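Local coordinates for DNA mismatch repair protein MutS (PDB 1EWQ) that binds mismatched DNA as a damage sensor of mismatch repair and carries a weak ATPase activity, at residues E79-E83 / Q123-L127; R308-V313 / Y530-A534. All blocks are in the same frame, centred on the assembly; numbering follows the deposited sequence.

In the fold
Both contacts tie together parts of one MutS chain, in different regions. Contact 1 lies in the mismatch-binding part, MutS domain I, and its nearest atom is about 4 Å from the bound DNA; Tyr81, on the helix it uses, packs on a phosphate of that DNA. Contact 2 belongs to the helical MutS domain III, with its nearest atom about 39 Å from the DNA. The two centres are 34 Å apart and the nearest atoms about 20 Å. Chemistry separates them: 79-83 and 123-127 combine a hydrogen bond and two bridging waters with packing of Leu126, whereas 308-313 and 530-534 meet through apolar packing. Both lie away from the predicted ATP-binding loop around Lys589.

Contact 1 (E79-E83 / Q123-L127); sequences EAYAE and QESLL
Glu79 and Ser125 join helix 78-87 of MutS domain I to a single 3-10 turn, residues 124-126, in the loop that follows edge strand 110-116. The direct polar link is one short hydrogen bond, from Ser125 OG to Glu79 OE1 at 2.6 Å. The hydroxyl comes to the anti side of the carboxylate, 31° out of its plane. Ser125 OG is set between its own backbone N and carbonyl carbon (chi1 81°), which directs it at the helix.

Water extends this link on two flanks. One molecule donates to Glu79 OE1 and accepts from the Ser125 amide, so that oxygen is gripped twice, by hydroxyl and by water; two donors on one oxygen would be expected to favour the ionised carboxylate. A second water donates both to Ser125 OG and to Glu83 OE1, linking a second carboxylate to the same serine. Glu83 OE1 and Ser125 O, two acceptors, stand 3.4 Å apart without bonding, so water carries the polar link between these residues.

Van der Waals packing supplies the rest. Gln123 lays its CB and CG beside the Glu79 carboxylate, CG reaching OE2 at 3.6 Å, while its amide, turned 75° from the carboxylate plane, leads off. Outside the pair, Ala82 and Gln123 both touch Leu116, so strand 110-116 is touched by both helix and loop. Leu126 makes the apolar contact with its branched end: CD1 comes to 4.5 Å from Ala82 CB, and CD2 rests 3.7 Å from Glu83 CB. The same CD2 also lies 3.5 Å from the carbonyl oxygen of Glu79.

Contact 2 (R308-V313 / Y530-A534); sequences RVEGFV and YAALA
Arg308 and Tyr530 form one half of a reciprocal pair of CH-pi contacts, in which each helix presents an aromatic face to an aliphatic group of its partner. Arg308 CB is 3.6 Å from the centroid of the Tyr530 ring and only 9° off the normal, which places it over one face. The course of the arginine beyond CG is doubtful in the model, so the contact rests on CB. The phenol oxygen Tyr530 OH is hydrogen-bonded to Glu526, one turn earlier on its own helix.

The other half runs from the 530-534 helix to a ring of the 308-313 helix. Ala531 CB stands over the Phe312 ring, 4.0 Å from its centroid and 7° off the normal, while Tyr530 CB meets the same ring at its edge, 3.8 Å from CD1.

A small residue, Ala534, allows close approach of the backbones at one end: its CA is 4.9 Å from that of Val313. Ala534 CB packs 3.5 Å from Phe312 CB and 3.6 Å from Val313 CG2. Val309 is divided by its branches: CG2 meets Tyr530 CD2 at 4.0 Å, and CG1 turns to Leu533 and Ala534. The axes of the two short segments come within 7.8 Å and cross at -61°.

In the helical domain III this joins helix 299-314 to the long helix 514-540; helix 316-326 packs against both through Leu318, Arg319 and Arg323, and Phe608, from a loop before strand 613-616, covers Val309 and Val313.

Contact 1 (E79-E83 / Q123-L127)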
loop_
_atom_site.group_PDB
_atom_site.type_symbol
_atom_site.label_atom_id
_atom_site.label_comp_id
_atom_site.label_asym_id
_atom_site.label_seq_id
_atom_site.Cartn_x
_atom_site.Cartn_y
_atom_site.Cartn_z
ATOM N N GLU C 79 12.641 -14.804 -11.283
ATOM C CA GLU C 79 12.802 -13.375 -11.026
ATOM C C GLU C 79 11.478 -12.675 -10.708
ATOM O O GLU C 79 11.411 -11.871 -9.782
ATOM C CB GLU C 79 13.504 -12.684 -12.211
ATOM C CG GLU C 79 14.990 -13.034 -12.345
ATOM C CD GLU C 79 15.719 -12.177 -13.366
ATOM O OE1 GLU C 79 15.121 -11.201 -13.863
ATOM O OE2 GLU C 79 16.898 -12.464 -13.670
ATOM N N ALA C 80 10.427 -12.991 -11.460
ATOM C CA ALA C 80 9.127 -12.367 -11.230
ATOM C C ALA C 80 8.640 -12.633 -9.814
ATOM O O ALA C 80 8.131 -11.733 -9.153
ATOM C CB ALA C 80 8.105 -12.881 -12.245
ATOM N N TYR C 81 8.790 -13.875 -9.355
ATOM C CA TYR C 81 8.370 -14.247 -8.005
ATOM C C TYR C 81 9.277 -13.587 -6.968
ATOM O O TYR C 81 8.811 -13.107 -5.939
ATOM C CB TYR C 81 8.422 -15.767 -7.829
ATOM C CG TYR C 81 7.263 -16.534 -8.440
ATOM C CD1 TYR C 81 5.972 -16.439 -7.910
ATOM C CD2 TYR C 81 7.468 -17.395 -9.521
ATOM C CE1 TYR C 81 4.915 -17.194 -8.444
ATOM C CE2 TYR C 81 6.421 -18.150 -10.063
ATOM C CZ TYR C 81 5.153 -18.052 -9.519
ATOM O OH TYR C 81 4.142 -18.844 -10.025
ATOM N N ALA C 82 10.578 -13.568 -7.242
ATOM C CA ALA C 82 11.531 -12.958 -6.320
ATOM C C ALA C 82 11.201 -11.477 -6.179
ATOM O O ALA C 82 11.211 -10.937 -5.071
ATOM C CB ALA C 82 12.945 -13.132 -6.837
ATOM N N GLU C 83 10.909 -10.831 -7.309
ATOM C CA GLU C 83 10.561 -9.411 -7.315
ATOM C C GLU C 83 9.489 -9.182 -6.258
ATOM O O GLU C 83 9.592 -8.272 -5.432
ATOM C CB GLU C 83 10.028 -8.995 -8.696
ATOM C CG GLU C 83 9.691 -7.503 -8.841
ATOM C CD GLU C 83 9.113 -7.153 -10.213
ATOM O OE1 GLU C 83 9.786 -7.399 -11.245
ATOM O OE2 GLU C 83 7.980 -6.628 -10.266
ATOM N N GLN C 123 20.208 -8.534 -10.654
ATOM C CA GLN C 123 19.272 -8.820 -11.732
ATOM C C GLN C 123 18.603 -7.538 -12.248
ATOM O O GLN C 123 17.993 -6.789 -11.484
ATOM C CB GLN C 123 18.199 -9.810 -11.266
ATOM C CG GLN C 123 18.713 -11.196 -10.831
ATOM C CD GLN C 123 19.337 -11.212 -9.438
ATOM O OE1 GLN C 123 19.201 -10.262 -8.664
ATOM N NE2 GLN C 123 20.010 -12.310 -9.109
ATOM N N GLU C 124 18.726 -7.303 -13.548
ATOM C CA GLU C 124 18.156 -6.129 -14.205
ATOM C C GLU C 124 16.680 -5.885 -13.874
ATOM O O GLU C 124 16.295 -4.761 -13.564
ATOM C CB GLU C 124 18.358 -6.259 -15.729
ATOM C CG GLU C 124 17.620 -5.249 -16.611
ATOM C CD GLU C 124 17.942 -5.414 -18.117
ATOM O OE1 GLU C 124 18.124 -6.566 -18.591
ATOM O OE2 GLU C 124 17.999 -4.390 -18.834
ATOM N N SER C 125 15.868 -6.937 -13.909
ATOM C CA SER C 125 14.431 -6.820 -13.636
ATOM C C SER C 125 14.042 -6.542 -12.186
ATOM O O SER C 125 12.872 -6.270 -11.906
ATOM C CB SER C 125 13.698 -8.089 -14.082
ATOM O OG SER C 125 13.808 -9.112 -13.104
ATOM N N LEU C 126 15.002 -6.623 -11.266
ATOM C CA LEU C 126 14.712 -6.377 -9.854
ATOM C C LEU C 126 15.333 -5.055 -9.398
ATOM O O LEU C 126 15.230 -4.676 -8.234
ATOM C CB LEU C 126 15.273 -7.514 -8.995
ATOM C CG LEU C 126 15.037 -8.933 -9.513
ATOM C CD1 LEU C 126 15.618 -9.955 -8.540
ATOM C CD2 LEU C 126 13.547 -9.154 -9.701
ATOM N N LEU C 127 15.976 -4.360 -10.328
ATOM C CA LEU C 127 16.636 -3.101 -10.032
ATOM C C LEU C 127 15.933 -1.881 -10.601
ATOM O O LEU C 127 15.257 -1.961 -11.624
ATOM C CB LEU C 127 18.056 -3.120 -10.593
ATOM C CG LEU C 127 19.098 -3.955 -9.856
ATOM C CD1 LEU C 127 20.304 -4.187 -10.767
ATOM C CD2 LEU C 127 19.487 -3.242 -8.563
HETATM O O HOH W 1 16.860 -9.541 -15.134
HETATM O O HOH W 2 11.372 -9.665 -12.493
#

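Contact 2 (R308-V313 / Y530-A534)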
loop_
_atom_site.group_PDB
_atom_site.type_symbol
_atom_site.label_atom_id
_atom_site.label_comp_id
_atom_site.label_asym_id
_atom_site.label_seq_id
_atom_site.Cartn_x
_atom_site.Cartn_y
_atom_site.Cartn_z
ATOM N N ARG C 308 28.835 23.119 -21.843
ATOM C CA ARG C 308 28.319 21.972 -22.573
ATOM C C ARG C 308 26.793 22.017 -22.725
ATOM O O ARG C 308 26.251 21.636 -23.768
ATOM C CB ARG C 308 28.751 20.673 -21.894
ATOM C CG ARG C 308 30.245 20.401 -22.022
ATOM C CD ARG C 308 30.571 18.926 -21.809
ATOM N NE ARG C 308 31.047 18.299 -23.041
ATOM C CZ ARG C 308 30.329 18.213 -24.161
ATOM N NH1 ARG C 308 29.095 18.700 -24.196
ATOM N NH2 ARG C 308 30.859 17.685 -25.265
ATOM N N VAL C 309 26.100 22.478 -21.689
ATOM C CA VAL C 309 24.642 22.576 -21.737
ATOM C C VAL C 309 24.270 23.598 -22.812
ATOM O O VAL C 309 23.492 23.316 -23.725
ATOM C CB VAL C 309 24.062 23.071 -20.390
ATOM C CG1 VAL C 309 22.550 23.243 -20.495
ATOM C CG2 VAL C 309 24.424 22.097 -19.280
ATOM N N GLU C 310 24.846 24.788 -22.689
ATOM C CA GLU C 310 24.588 25.869 -23.631
ATOM C C GLU C 310 24.839 25.410 -25.054
ATOM O O GLU C 310 24.116 25.785 -25.971
ATOM C CB GLU C 310 25.484 27.064 -23.313
ATOM C CG GLU C 310 25.224 28.277 -24.184
ATOM C CD GLU C 310 25.822 29.543 -23.596
ATOM O OE1 GLU C 310 27.059 29.667 -23.562
ATOM O OE2 GLU C 310 25.048 30.412 -23.149
ATOM N N GLY C 311 25.872 24.591 -25.222
ATOM C CA GLY C 311 26.212 24.080 -26.536
ATOM C C GLY C 311 25.092 23.244 -27.124
ATOM O O GLY C 311 24.829 23.317 -28.324
ATOM N N PHE C 312 24.432 22.442 -26.296
ATOM C CA PHE C 312 23.335 21.619 -26.793
ATOM C C PHE C 312 22.061 22.450 -26.916
ATOM O O PHE C 312 21.135 22.066 -27.621
ATOM C CB PHE C 312 23.086 20.417 -25.880
ATOM C CG PHE C 312 23.972 19.236 -26.172
ATOM C CD1 PHE C 312 24.829 18.734 -25.199
ATOM C CD2 PHE C 312 23.931 18.611 -27.410
ATOM C CE1 PHE C 312 25.631 17.624 -25.454
ATOM C CE2 PHE C 312 24.731 17.496 -27.679
ATOM C CZ PHE C 312 25.583 17.001 -26.696
ATOM N N VAL C 313 22.013 23.583 -26.222
ATOM C CA VAL C 313 20.849 24.450 -26.305
ATOM C C VAL C 313 20.858 25.115 -27.677
ATOM O O VAL C 313 19.815 25.279 -28.300
ATOM C CB VAL C 313 20.866 25.541 -25.207
ATOM C CG1 VAL C 313 19.879 26.652 -25.556
ATOM C CG2 VAL C 313 20.497 24.926 -23.859
ATOM N N TYR C 530 24.019 16.486 -20.221
ATOM C CA TYR C 530 24.123 17.808 -20.820
ATOM C C TYR C 530 23.012 18.044 -21.844
ATOM O O TYR C 530 22.380 19.100 -21.850
ATOM C CB TYR C 530 25.485 17.965 -21.488
ATOM C CG TYR C 530 26.648 17.960 -20.523
ATOM C CD1 TYR C 530 27.813 17.242 -20.806
ATOM C CD2 TYR C 530 26.611 18.719 -19.351
ATOM C CE1 TYR C 530 28.909 17.287 -19.943
ATOM C CE2 TYR C 530 27.707 18.773 -18.485
ATOM C CZ TYR C 530 28.850 18.057 -18.786
ATOM O OH TYR C 530 29.938 18.131 -17.942
ATOM N N ALA C 531 22.775 17.062 -22.709
ATOM C CA ALA C 531 21.727 17.194 -23.717
ATOM C C ALA C 531 20.358 17.264 -23.036
ATOM O O ALA C 531 19.467 18.004 -23.468
ATOM C CB ALA C 531 21.780 16.015 -24.695
ATOM N N ALA C 532 20.202 16.502 -21.956
ATOM C CA ALA C 532 18.951 16.478 -21.201
ATOM C C ALA C 532 18.662 17.812 -20.507
ATOM O O ALA C 532 17.525 18.286 -20.504
ATOM C CB ALA C 532 18.983 15.357 -20.173
ATOM N N LEU C 533 19.686 18.405 -19.905
ATOM C CA LEU C 533 19.505 19.680 -19.221
ATOM C C LEU C 533 19.225 20.760 -20.258
ATOM O O LEU C 533 18.507 21.725 -19.974
ATOM C CB LEU C 533 20.753 20.040 -18.404
ATOM C CG LEU C 533 21.037 19.131 -17.195
ATOM C CD1 LEU C 533 22.348 19.514 -16.530
ATOM C CD2 LEU C 533 19.898 19.252 -16.201
ATOM N N ALA C 534 19.787 20.598 -21.460
ATOM C CA ALA C 534 19.559 21.568 -22.526
ATOM C C ALA C 534 18.119 21.425 -22.989
ATOM O O ALA C 534 17.449 22.419 -23.260
ATOM C CB ALA C 534 20.518 21.330 -23.705
#